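Local coordinates for protein GlcNAc-alpha-1,4-Gal-releasing endo-beta-galactosidase (Clostridium perfringens, PDB 1UPS) that probably hydrolyses internal beta-galactosidic bonds of glycans, releasing the GlcNAc-alpha-1,4-Gal disaccharide, as a calcium-binding member of glycoside hydrolase family 16, at residues A[54-59]-A[110-115]; A[101-106]-A[156-161]; A[146-151]-A[246-251]. All coordinates share one frame; numbering follows the deposited sequence.

Interaction 1 of 3, residues A[54-59]-A[110-115]; sequences PHWCKD and SGTTDN
Two loops of the family 16 glycoside hydrolase domain meet here. One holds a short 3-10 turn at residues 54-56, and the other, 110-115, holds an ST turn. In that turn the backbone N of Asp-114 donates to Thr-112 OG1 at 3.0 Å, with an N-H...O angle of 162°. OG1 lies anti to the backbone N (chi1 -176°), which puts the methyl CG2 in the crowded position between N and the carbonyl carbon. This methyl meets the benzo part of Trp-56. Thr-112 CG2 lies 3.6 Å from Trp-56 CE3, and the two side chains run past each other in opposite directions. The carbonyl O of Asp-114 stands at the edge of the same indole, 3.9 Å from Trp-56 CE3. This oxygen is buried and has no hydrogen-bond partner in the model. His-55 covers one face of the indole, with its CD2 3.4 Å above the ring plane over the centre. Asn-115 extends its CG anti to the backbone N. Its OD1 comes to the edge of the imidazole, 3.5 Å from His-55 CD2, with the amide plane turned 49° from the ring. No hydrogen bond joins the two segments through side chains or backbone. The polar ends are held by the turn at 103-106 instead: Asn-115 OD1 accepts from Trp-105 N, and His-55 NE2 bonds to Ile-106 O. A disulfide ties Cys-57 to Cys-86, and His-89 of helix 87-90 touches both Trp-56 and Thr-112.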
loop_
_atom_site.group_PDB
_atom_site.type_symbol
_atom_site.label_atom_id
_atom_site.label_comp_id
_atom_site.label_asym_id
_atom_site.label_seq_id
_atom_site.Cartn_x
_atom_site.Cartn_y
_atom_site.Cartn_z
ATOM N N PRO A 54 -17.055 13.361 -12.225
ATOM C CA PRO A 54 -17.993 14.373 -12.751
ATOM C C PRO A 54 -19.466 14.149 -12.379
ATOM O O PRO A 54 -20.245 15.107 -12.430
ATOM C CB PRO A 54 -17.772 14.310 -14.262
ATOM C CG PRO A 54 -17.235 12.911 -14.523
ATOM C CD PRO A 54 -16.376 12.618 -13.305
ATOM N N HIS A 55 -19.832 12.934 -11.979
ATOM C CA HIS A 55 -21.206 12.648 -11.533
ATOM C C HIS A 55 -21.625 13.401 -10.263
ATOM O O HIS A 55 -22.833 13.512 -9.983
ATOM C CB HIS A 55 -21.396 11.148 -11.323
ATOM C CG HIS A 55 -20.355 10.528 -10.446
ATOM N ND1 HIS A 55 -19.074 10.278 -10.883
ATOM C CD2 HIS A 55 -20.399 10.131 -9.153
ATOM C CE1 HIS A 55 -18.374 9.733 -9.904
ATOM N NE2 HIS A 55 -19.153 9.630 -8.841
ATOM N N TRP A 56 -20.663 13.922 -9.490
ATOM C CA TRP A 56 -21.020 14.676 -8.273
ATOM C C TRP A 56 -21.386 16.136 -8.549
ATOM O O TRP A 56 -21.949 16.795 -7.691
ATOM C CB TRP A 56 -19.931 14.620 -7.190
ATOM C CG TRP A 56 -19.633 13.225 -6.703
ATOM C CD1 TRP A 56 -18.394 12.650 -6.570
ATOM C CD2 TRP A 56 -20.585 12.233 -6.293
ATOM N NE1 TRP A 56 -18.522 11.363 -6.107
ATOM C CE2 TRP A 56 -19.853 11.076 -5.928
ATOM C CE3 TRP A 56 -21.995 12.199 -6.203
ATOM C CZ2 TRP A 56 -20.473 9.890 -5.502
ATOM C CZ3 TRP A 56 -22.621 11.029 -5.756
ATOM C CH2 TRP A 56 -21.851 9.876 -5.419
ATOM N N CYS A 57 -21.093 16.630 -9.747
ATOM C CA CYS A 57 -21.132 18.068 -9.994
ATOM C C CYS A 57 -22.255 18.428 -10.961
ATOM O O CYS A 57 -22.366 17.832 -12.035
ATOM C CB CYS A 57 -19.778 18.513 -10.540
ATOM S SG CYS A 57 -18.377 17.700 -9.713
ATOM N N LYS A 58 -23.092 19.394 -10.585
ATOM C CA LYS A 58 -24.250 19.748 -11.412
ATOM C C LYS A 58 -23.775 20.090 -12.826
ATOM O O LYS A 58 -24.269 19.504 -13.813
ATOM C CB LYS A 58 -25.056 20.900 -10.792
ATOM N N ASP A 59 -22.804 20.991 -12.915
ATOM C CA ASP A 59 -22.052 21.200 -14.155
ATOM C C ASP A 59 -20.661 20.559 -14.095
ATOM O O ASP A 59 -19.731 21.080 -13.448
ATOM C CB ASP A 59 -21.945 22.677 -14.561
ATOM C CG ASP A 59 -20.852 22.916 -15.622
ATOM O OD1 ASP A 59 -19.994 23.823 -15.404
ATOM O OD2 ASP A 59 -20.754 22.227 -16.679
ATOM N N SER A 110 -18.652 12.536 0.156
ATOM C CA SER A 110 -19.492 13.516 0.868
ATOM C C SER A 110 -20.814 12.931 1.389
ATOM O O SER A 110 -21.538 13.598 2.141
ATOM C CB SER A 110 -19.760 14.724 -0.020
ATOM O OG SER A 110 -20.719 14.420 -1.027
ATOM N N GLY A 111 -21.120 11.690 1.006
ATOM C CA GLY A 111 -22.395 11.062 1.360
ATOM C C GLY A 111 -23.622 11.804 0.838
ATOM O O GLY A 111 -24.684 11.781 1.471
ATOM N N THR A 112 -23.491 12.455 -0.312
ATOM C CA THR A 112 -24.618 13.148 -0.937
ATOM C C THR A 112 -25.624 12.191 -1.614
ATOM O O THR A 112 -25.264 11.081 -2.023
ATOM C CB THR A 112 -24.121 14.197 -1.942
ATOM O OG1 THR A 112 -25.247 14.918 -2.469
ATOM C CG2 THR A 112 -23.504 13.525 -3.193
ATOM N N THR A 113 -26.887 12.621 -1.730
ATOM C CA THR A 113 -27.848 11.856 -2.530
ATOM C C THR A 113 -27.955 12.428 -3.937
ATOM O O THR A 113 -28.727 11.930 -4.761
ATOM C CB THR A 113 -29.248 11.813 -1.870
ATOM O OG1 THR A 113 -29.645 13.142 -1.489
ATOM C CG2 THR A 113 -29.198 11.051 -0.555
ATOM N N ASP A 114 -27.190 13.481 -4.199
ATOM C CA ASP A 114 -27.229 14.196 -5.474
ATOM C C ASP A 114 -26.247 13.632 -6.521
ATOM O O ASP A 114 -25.242 14.269 -6.850
ATOM C CB ASP A 114 -26.910 15.679 -5.251
ATOM C CG ASP A 114 -28.106 16.491 -4.771
ATOM O OD1 ASP A 114 -29.233 15.952 -4.601
ATOM O OD2 ASP A 114 -27.996 17.716 -4.531
ATOM N N ASN A 115 -26.542 12.450 -7.057
ATOM C CA ASN A 115 -25.778 11.905 -8.186
ATOM C C ASN A 115 -26.324 12.421 -9.518
ATOM O O ASN A 115 -27.549 12.573 -9.672
ATOM C CB ASN A 115 -25.852 10.375 -8.169
ATOM C CG ASN A 115 -25.095 9.745 -9.315
ATOM O OD1 ASN A 115 -23.867 9.735 -9.316
ATOM N ND2 ASN A 115 -25.825 9.215 -10.303
#

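Interaction 2 of 3, residues A[101-106]-A[156-161]; sequences FDKSWI and DTNDWF
Trp-105 carries the apolar part of this meeting of two loops. It is the third residue of a type II beta turn, Lys-103 to Ile-106, and has positive phi (71°). Its indole lies across the backbone of 158-160. Asp-159 CB sits over the face of the five-membered ring as a CH-pi contact, 4.1 Å from the centroid. Farther along the indole, Trp-105 CE3 packs on Trp-160 CB at 3.9 Å. Trp-105 CZ3 reaches Phe-161 CE1 at 4.1 Å, the two side chains crossing at about a right angle.

The polar part is built on Lys-103. Its chain is extended until a bend at chi4 (-83°) turns NZ to Asn-158. NZ donates to Asn-158 OD1 at 2.9 Å, in the carbonyl plane and on a lone pair. A water accepts from Lys-103 NZ at 3.0 Å and donates to the carbonyl oxygens of Ser-104 and Asn-158. NZ also bonds to Met-153 O.

The ammonium group is thus gripped by two protein oxygens and a water, with a weak, long ion pair to Asp-155. Mostly neutral oxygens meet its charge, and the water links the backbones at Ser-104 and Asn-158.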
loop_
_atom_site.group_PDB
_atom_site.type_symbol
_atom_site.label_atom_id
_atom_site.label_comp_id
_atom_site.label_asym_id
_atom_site.label_seq_id
_atom_site.Cartn_x
_atom_site.Cartn_y
_atom_site.Cartn_z
ATOM N N PHE A 101 -12.203 5.308 -15.671
ATOM C CA PHE A 101 -13.623 4.920 -15.701
ATOM C C PHE A 101 -14.475 6.191 -15.624
ATOM O O PHE A 101 -13.966 7.292 -15.344
ATOM C CB PHE A 101 -13.959 4.026 -14.491
ATOM C CG PHE A 101 -13.777 4.738 -13.179
ATOM C CD1 PHE A 101 -12.514 4.808 -12.587
ATOM C CD2 PHE A 101 -14.847 5.418 -12.589
ATOM C CE1 PHE A 101 -12.324 5.536 -11.396
ATOM C CE2 PHE A 101 -14.673 6.139 -11.394
ATOM C CZ PHE A 101 -13.401 6.194 -10.800
ATOM N N ASP A 102 -15.772 6.026 -15.859
ATOM C CA ASP A 102 -16.746 7.099 -15.678
ATOM C C ASP A 102 -18.032 6.368 -15.345
ATOM O O ASP A 102 -18.570 5.653 -16.188
ATOM C CB ASP A 102 -16.859 7.901 -16.977
ATOM C CG ASP A 102 -17.772 9.109 -16.868
ATOM O OD1 ASP A 102 -17.916 9.816 -17.907
ATOM O OD2 ASP A 102 -18.376 9.438 -15.827
ATOM N N LYS A 103 -18.515 6.519 -14.117
ATOM C CA LYS A 103 -19.612 5.678 -13.656
ATOM C C LYS A 103 -20.376 6.383 -12.539
ATOM O O LYS A 103 -19.762 6.990 -11.660
ATOM C CB LYS A 103 -19.078 4.305 -13.179
ATOM C CG LYS A 103 -20.180 3.262 -12.880
ATOM C CD LYS A 103 -19.564 1.874 -12.678
ATOM C CE LYS A 103 -20.609 0.761 -12.478
ATOM N NZ LYS A 103 -21.080 0.686 -11.070
ATOM N N SER A 104 -21.708 6.285 -12.579
ATOM C CA SER A 104 -22.563 6.900 -11.558
ATOM C C SER A 104 -22.208 6.415 -10.147
ATOM O O SER A 104 -21.818 5.259 -9.961
ATOM C CB SER A 104 -24.042 6.574 -11.820
ATOM O OG SER A 104 -24.542 7.284 -12.941
ATOM N N TRP A 105 -22.371 7.307 -9.166
ATOM C CA TRP A 105 -22.317 6.989 -7.734
ATOM C C TRP A 105 -20.929 6.640 -7.167
ATOM O O TRP A 105 -20.804 6.427 -5.961
ATOM C CB TRP A 105 -23.311 5.863 -7.379
ATOM C CG TRP A 105 -24.756 6.270 -7.449
ATOM C CD1 TRP A 105 -25.685 5.869 -8.366
ATOM C CD2 TRP A 105 -25.432 7.134 -6.537
ATOM N NE1 TRP A 105 -26.903 6.442 -8.084
ATOM C CE2 TRP A 105 -26.778 7.226 -6.965
ATOM C CE3 TRP A 105 -25.037 7.848 -5.400
ATOM C CZ2 TRP A 105 -27.733 8.008 -6.295
ATOM C CZ3 TRP A 105 -25.991 8.632 -4.728
ATOM C CH2 TRP A 105 -27.321 8.700 -5.186
ATOM N N ILE A 106 -19.894 6.624 -8.004
ATOM C CA ILE A 106 -18.582 6.160 -7.524
ATOM C C ILE A 106 -17.937 7.095 -6.483
ATOM O O ILE A 106 -17.798 8.301 -6.722
ATOM C CB ILE A 106 -17.597 5.907 -8.689
ATOM C CG1 ILE A 106 -18.143 4.808 -9.622
ATOM C CG2 ILE A 106 -16.227 5.490 -8.108
ATOM C CD1 ILE A 106 -18.445 3.438 -8.910
ATOM N N ASP A 156 -21.781 -4.374 -7.625
ATOM C CA ASP A 156 -22.862 -5.140 -6.988
ATOM C C ASP A 156 -24.242 -4.486 -7.180
ATOM O O ASP A 156 -25.173 -5.118 -7.689
ATOM C CB ASP A 156 -22.564 -5.465 -5.499
ATOM C CG ASP A 156 -22.193 -4.234 -4.670
ATOM O OD1 ASP A 156 -22.167 -4.354 -3.418
ATOM O OD2 ASP A 156 -21.895 -3.123 -5.168
ATOM N N THR A 157 -24.356 -3.202 -6.823
ATOM C CA THR A 157 -25.642 -2.484 -6.915
ATOM C C THR A 157 -25.664 -1.342 -7.927
ATOM O O THR A 157 -26.739 -0.801 -8.235
ATOM C CB THR A 157 -25.982 -1.841 -5.578
ATOM O OG1 THR A 157 -24.910 -0.966 -5.211
ATOM C CG2 THR A 157 -26.015 -2.873 -4.488
ATOM N N ASN A 158 -24.483 -0.904 -8.354
ATOM C CA ASN A 158 -24.348 0.281 -9.200
ATOM C C ASN A 158 -24.927 1.535 -8.554
ATOM O O ASN A 158 -25.340 2.461 -9.237
ATOM C CB ASN A 158 -24.934 0.039 -10.598
ATOM C CG ASN A 158 -24.365 -1.209 -11.238
ATOM O OD1 ASN A 158 -23.131 -1.331 -11.383
ATOM N ND2 ASN A 158 -25.258 -2.170 -11.610
ATOM N N ASP A 159 -24.970 1.539 -7.233
ATOM C CA ASP A 159 -25.228 2.771 -6.498
ATOM C C ASP A 159 -24.187 2.898 -5.392
ATOM O O ASP A 159 -23.239 2.101 -5.370
ATOM C CB ASP A 159 -26.685 2.838 -6.031
ATOM C CG ASP A 159 -27.009 1.908 -4.872
ATOM O OD1 ASP A 159 -26.112 1.330 -4.203
ATOM O OD2 ASP A 159 -28.206 1.710 -4.552
ATOM N N TRP A 160 -24.336 3.883 -4.496
ATOM C CA TRP A 160 -23.421 4.009 -3.346
ATOM C C TRP A 160 -24.010 3.410 -2.073
ATOM O O TRP A 160 -23.393 2.567 -1.421
ATOM C CB TRP A 160 -23.052 5.490 -3.090
ATOM C CG TRP A 160 -22.263 5.694 -1.811
ATOM C CD1 TRP A 160 -22.746 6.118 -0.593
ATOM C CD2 TRP A 160 -20.861 5.465 -1.623
ATOM N NE1 TRP A 160 -21.735 6.158 0.340
ATOM C CE2 TRP A 160 -20.559 5.777 -0.273
ATOM C CE3 TRP A 160 -19.821 5.024 -2.467
ATOM C CZ2 TRP A 160 -19.265 5.676 0.253
ATOM C CZ3 TRP A 160 -18.521 4.928 -1.944
ATOM C CH2 TRP A 160 -18.259 5.245 -0.594
ATOM N N PHE A 161 -25.218 3.840 -1.707
ATOM C CA PHE A 161 -25.725 3.522 -0.377
ATOM C C PHE A 161 -25.980 2.033 -0.115
ATOM O O PHE A 161 -25.882 1.568 1.041
ATOM C CB PHE A 161 -26.940 4.401 -0.057
ATOM C CG PHE A 161 -26.574 5.842 0.131
ATOM C CD1 PHE A 161 -26.861 6.779 -0.853
ATOM C CD2 PHE A 161 -25.882 6.247 1.267
ATOM C CE1 PHE A 161 -26.505 8.126 -0.685
ATOM C CE2 PHE A 161 -25.523 7.591 1.447
ATOM C CZ PHE A 161 -25.822 8.516 0.459
HETATM O O HOH W 1 -22.904 3.012 -10.880
#

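Interaction 3 of 3, residues A[146-151]-A[246-251]; sequences QAWWMV and MGTILN
Segments 146-151 and 246-251, parts of strands 145-152 and 246-254, pair antiparallel, their axes 4.5 Å apart at closest and 153° between their directions. Ala-147 with Asn-251, Trp-149 with Ile-249 and Val-151 with Gly-247 are hydrogen-bonded pairs. The bond from Ile-249 N to Trp-149 O is nearly straight (174°) and 2.8 Å long. Trp-148 with Leu-250 and Met-150 with Thr-248 are the non-hydrogen-bonded pairs between them.

Trp-149, Ile-249 and Asn-251 share one face of the sheet. Trp-149 has its CG in the crowded position (chi1 47°), which swings the indole over the neighbouring strand. Ile-249 CD1 lies over the six-membered ring as a CH-pi contact, 3.6 Å from its centroid. Trp-149 NE1 donates to Asn-251 OD1 at 2.8 Å. The oxygen is in the plane of the indole, while the donor stands above the amide plane. This bond satisfies a buried N-H and fixes the rotation of the ring. His-107 meets the indole edge-to-face. Trp-149 also touches Glu-168 and Asp-170 of strand 168-170, part of the E-x-D-x-x-E sequence that carries the catalytic acids in family 16.

The other face carries Trp-148, Leu-250, Met-150 and Thr-248. Leu-250 CD2 packs against Trp-148 CD1 at 3.6 Å, the two side chains pointing the same way. Thr-248 CG2 touches the edge of the same ring. A water accepts from Trp-148 NE1 at 2.9 Å and donates to Thr-248 OG1 at 2.8 Å, bridging the strands. Near the end of the pairing, Met-150 CE and Met-246 CB meet at 3.9 Å.

Thr-248 and Leu-250 also touch strand 267-279 of the other large sheet. Two antiparallel sheets packed in this way form the beta-jelly-roll sandwich of family 16 glycoside hydrolases, and this pair lies inside one of them.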
loop_
_atom_site.group_PDB
_atom_site.type_symbol
_atom_site.label_atom_id
_atom_site.label_comp_id
_atom_site.label_asym_id
_atom_site.label_seq_id
_atom_site.Cartn_x
_atom_site.Cartn_y
_atom_site.Cartn_z
ATOM N N GLN A 146 -0.246 15.034 -4.319
ATOM C CA GLN A 146 -0.612 14.307 -5.529
ATOM C C GLN A 146 -1.104 12.938 -5.091
ATOM O O GLN A 146 -0.833 12.515 -3.965
ATOM C CB GLN A 146 0.589 14.176 -6.482
ATOM C CG GLN A 146 1.860 13.603 -5.824
ATOM C CD GLN A 146 2.898 14.699 -5.565
ATOM O OE1 GLN A 146 3.308 15.391 -6.499
ATOM N NE2 GLN A 146 3.289 14.879 -4.304
ATOM N N ALA A 147 -1.826 12.244 -5.969
ATOM C CA ALA A 147 -2.388 10.952 -5.586
ATOM C C ALA A 147 -2.520 9.977 -6.750
ATOM O O ALA A 147 -2.921 10.359 -7.861
ATOM C CB ALA A 147 -3.745 11.146 -4.892
ATOM N N TRP A 148 -2.155 8.724 -6.470
ATOM C CA TRP A 148 -2.444 7.603 -7.349
ATOM C C TRP A 148 -3.280 6.696 -6.476
ATOM O O TRP A 148 -2.815 6.235 -5.417
ATOM C CB TRP A 148 -1.157 6.896 -7.744
ATOM C CG TRP A 148 -1.353 5.588 -8.486
ATOM C CD1 TRP A 148 -2.416 5.209 -9.276
ATOM C CD2 TRP A 148 -0.424 4.503 -8.520
ATOM N NE1 TRP A 148 -2.207 3.930 -9.761
ATOM C CE2 TRP A 148 -0.979 3.490 -9.337
ATOM C CE3 TRP A 148 0.823 4.282 -7.934
ATOM C CZ2 TRP A 148 -0.331 2.261 -9.562
ATOM C CZ3 TRP A 148 1.477 3.065 -8.164
ATOM C CH2 TRP A 148 0.890 2.069 -8.964
ATOM N N TRP A 149 -4.536 6.491 -6.859
ATOM C CA TRP A 149 -5.432 5.729 -5.995
ATOM C C TRP A 149 -6.452 4.922 -6.786
ATOM O O TRP A 149 -6.660 5.153 -7.979
ATOM C CB TRP A 149 -6.149 6.641 -4.968
ATOM C CG TRP A 149 -6.781 7.935 -5.479
ATOM C CD1 TRP A 149 -6.163 8.974 -6.147
ATOM C CD2 TRP A 149 -8.139 8.363 -5.245
ATOM N NE1 TRP A 149 -7.069 9.995 -6.362
ATOM C CE2 TRP A 149 -8.282 9.649 -5.811
ATOM C CE3 TRP A 149 -9.255 7.766 -4.618
ATOM C CZ2 TRP A 149 -9.503 10.365 -5.787
ATOM C CZ3 TRP A 149 -10.477 8.488 -4.587
ATOM C CH2 TRP A 149 -10.576 9.773 -5.173
ATOM N N MET A 150 -7.080 3.965 -6.107
ATOM C CA MET A 150 -8.029 3.067 -6.748
ATOM C C MET A 150 -9.270 2.999 -5.883
ATOM O O MET A 150 -9.179 3.111 -4.668
ATOM C CB MET A 150 -7.415 1.671 -6.929
ATOM C CG MET A 150 -6.141 1.718 -7.822
ATOM S SD MET A 150 -5.378 0.083 -8.048
ATOM C CE MET A 150 -6.660 -0.659 -9.064
ATOM N N VAL A 151 -10.421 2.860 -6.542
ATOM C CA VAL A 151 -11.703 2.784 -5.856
ATOM C C VAL A 151 -12.513 1.631 -6.427
ATOM O O VAL A 151 -12.416 1.331 -7.616
ATOM C CB VAL A 151 -12.508 4.117 -5.972
ATOM C CG1 VAL A 151 -11.801 5.243 -5.202
ATOM C CG2 VAL A 151 -12.738 4.538 -7.451
ATOM N N MET A 246 -11.642 -2.627 -9.434
ATOM C CA MET A 246 -11.393 -1.249 -9.011
ATOM C C MET A 246 -10.934 -0.432 -10.201
ATOM O O MET A 246 -10.290 -0.966 -11.127
ATOM C CB MET A 246 -10.317 -1.214 -7.915
ATOM C CG MET A 246 -10.756 -1.908 -6.615
ATOM S SD MET A 246 -9.442 -1.910 -5.361
ATOM C CE MET A 246 -9.820 -0.321 -4.507
ATOM N N GLY A 247 -11.265 0.863 -10.169
ATOM C CA GLY A 247 -10.835 1.810 -11.182
ATOM C C GLY A 247 -9.716 2.664 -10.626
ATOM O O GLY A 247 -9.503 2.670 -9.416
ATOM N N THR A 248 -9.020 3.386 -11.508
ATOM C CA THR A 248 -7.821 4.141 -11.134
ATOM C C THR A 248 -8.020 5.631 -11.325
ATOM O O THR A 248 -8.586 6.057 -12.331
ATOM C CB THR A 248 -6.624 3.667 -12.020
ATOM O OG1 THR A 248 -6.332 2.295 -11.700
ATOM C CG2 THR A 248 -5.318 4.438 -11.665
ATOM N N ILE A 249 -7.515 6.410 -10.369
ATOM C CA ILE A 249 -7.483 7.873 -10.494
ATOM C C ILE A 249 -6.048 8.338 -10.308
ATOM O O ILE A 249 -5.352 7.866 -9.402
ATOM C CB ILE A 249 -8.395 8.535 -9.405
ATOM C CG1 ILE A 249 -9.836 7.975 -9.498
ATOM C CG2 ILE A 249 -8.303 10.090 -9.500
ATOM C CD1 ILE A 249 -10.799 8.516 -8.424
ATOM N N LEU A 250 -5.605 9.260 -11.169
ATOM C CA LEU A 250 -4.315 9.908 -11.003
ATOM C C LEU A 250 -4.592 11.408 -10.975
ATOM O O LEU A 250 -5.149 11.954 -11.927
ATOM C CB LEU A 250 -3.375 9.569 -12.183
ATOM C CG LEU A 250 -2.736 8.188 -12.136
ATOM C CD1 LEU A 250 -2.242 7.769 -13.570
ATOM C CD2 LEU A 250 -1.600 8.159 -11.134
ATOM N N ASN A 251 -4.221 12.069 -9.884
ATOM C CA ASN A 251 -4.580 13.477 -9.730
ATOM C C ASN A 251 -3.664 14.262 -8.797
ATOM O O ASN A 251 -2.748 13.704 -8.168
ATOM C CB ASN A 251 -6.110 13.663 -9.450
ATOM C CG ASN A 251 -6.569 13.167 -8.081
ATOM O OD1 ASN A 251 -5.927 12.340 -7.447
ATOM N ND2 ASN A 251 -7.733 13.680 -7.630
HETATM O O HOH W 2 -3.839 1.650 -10.590
#

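In the fold
Interactions 1 and 2 have centres 12 Å apart. The two hydrogen bonds to the 103-106 turn (His-55 NE2 to Ile-106 O 2.8 Å, Asn-115 OD1 to Trp-105 N 2.9 Å) make them one cluster. Interaction 2 also touches interaction 3: Ile-106 CG2 packs on Val-151 CG2 at 3.7 Å, and Phe-101 CD1 on Gly-247 CA at 3.7 Å. Interactions 1 and 3 do not touch, their nearest atoms being about 8 Å apart. Interaction 3 lies beside the probable catalytic site, as inferred from the family. The bound calcium ion is about 12 Å from the side chain of Leu-250 in interaction 3; interactions 1 and 2 lie away from the calcium site.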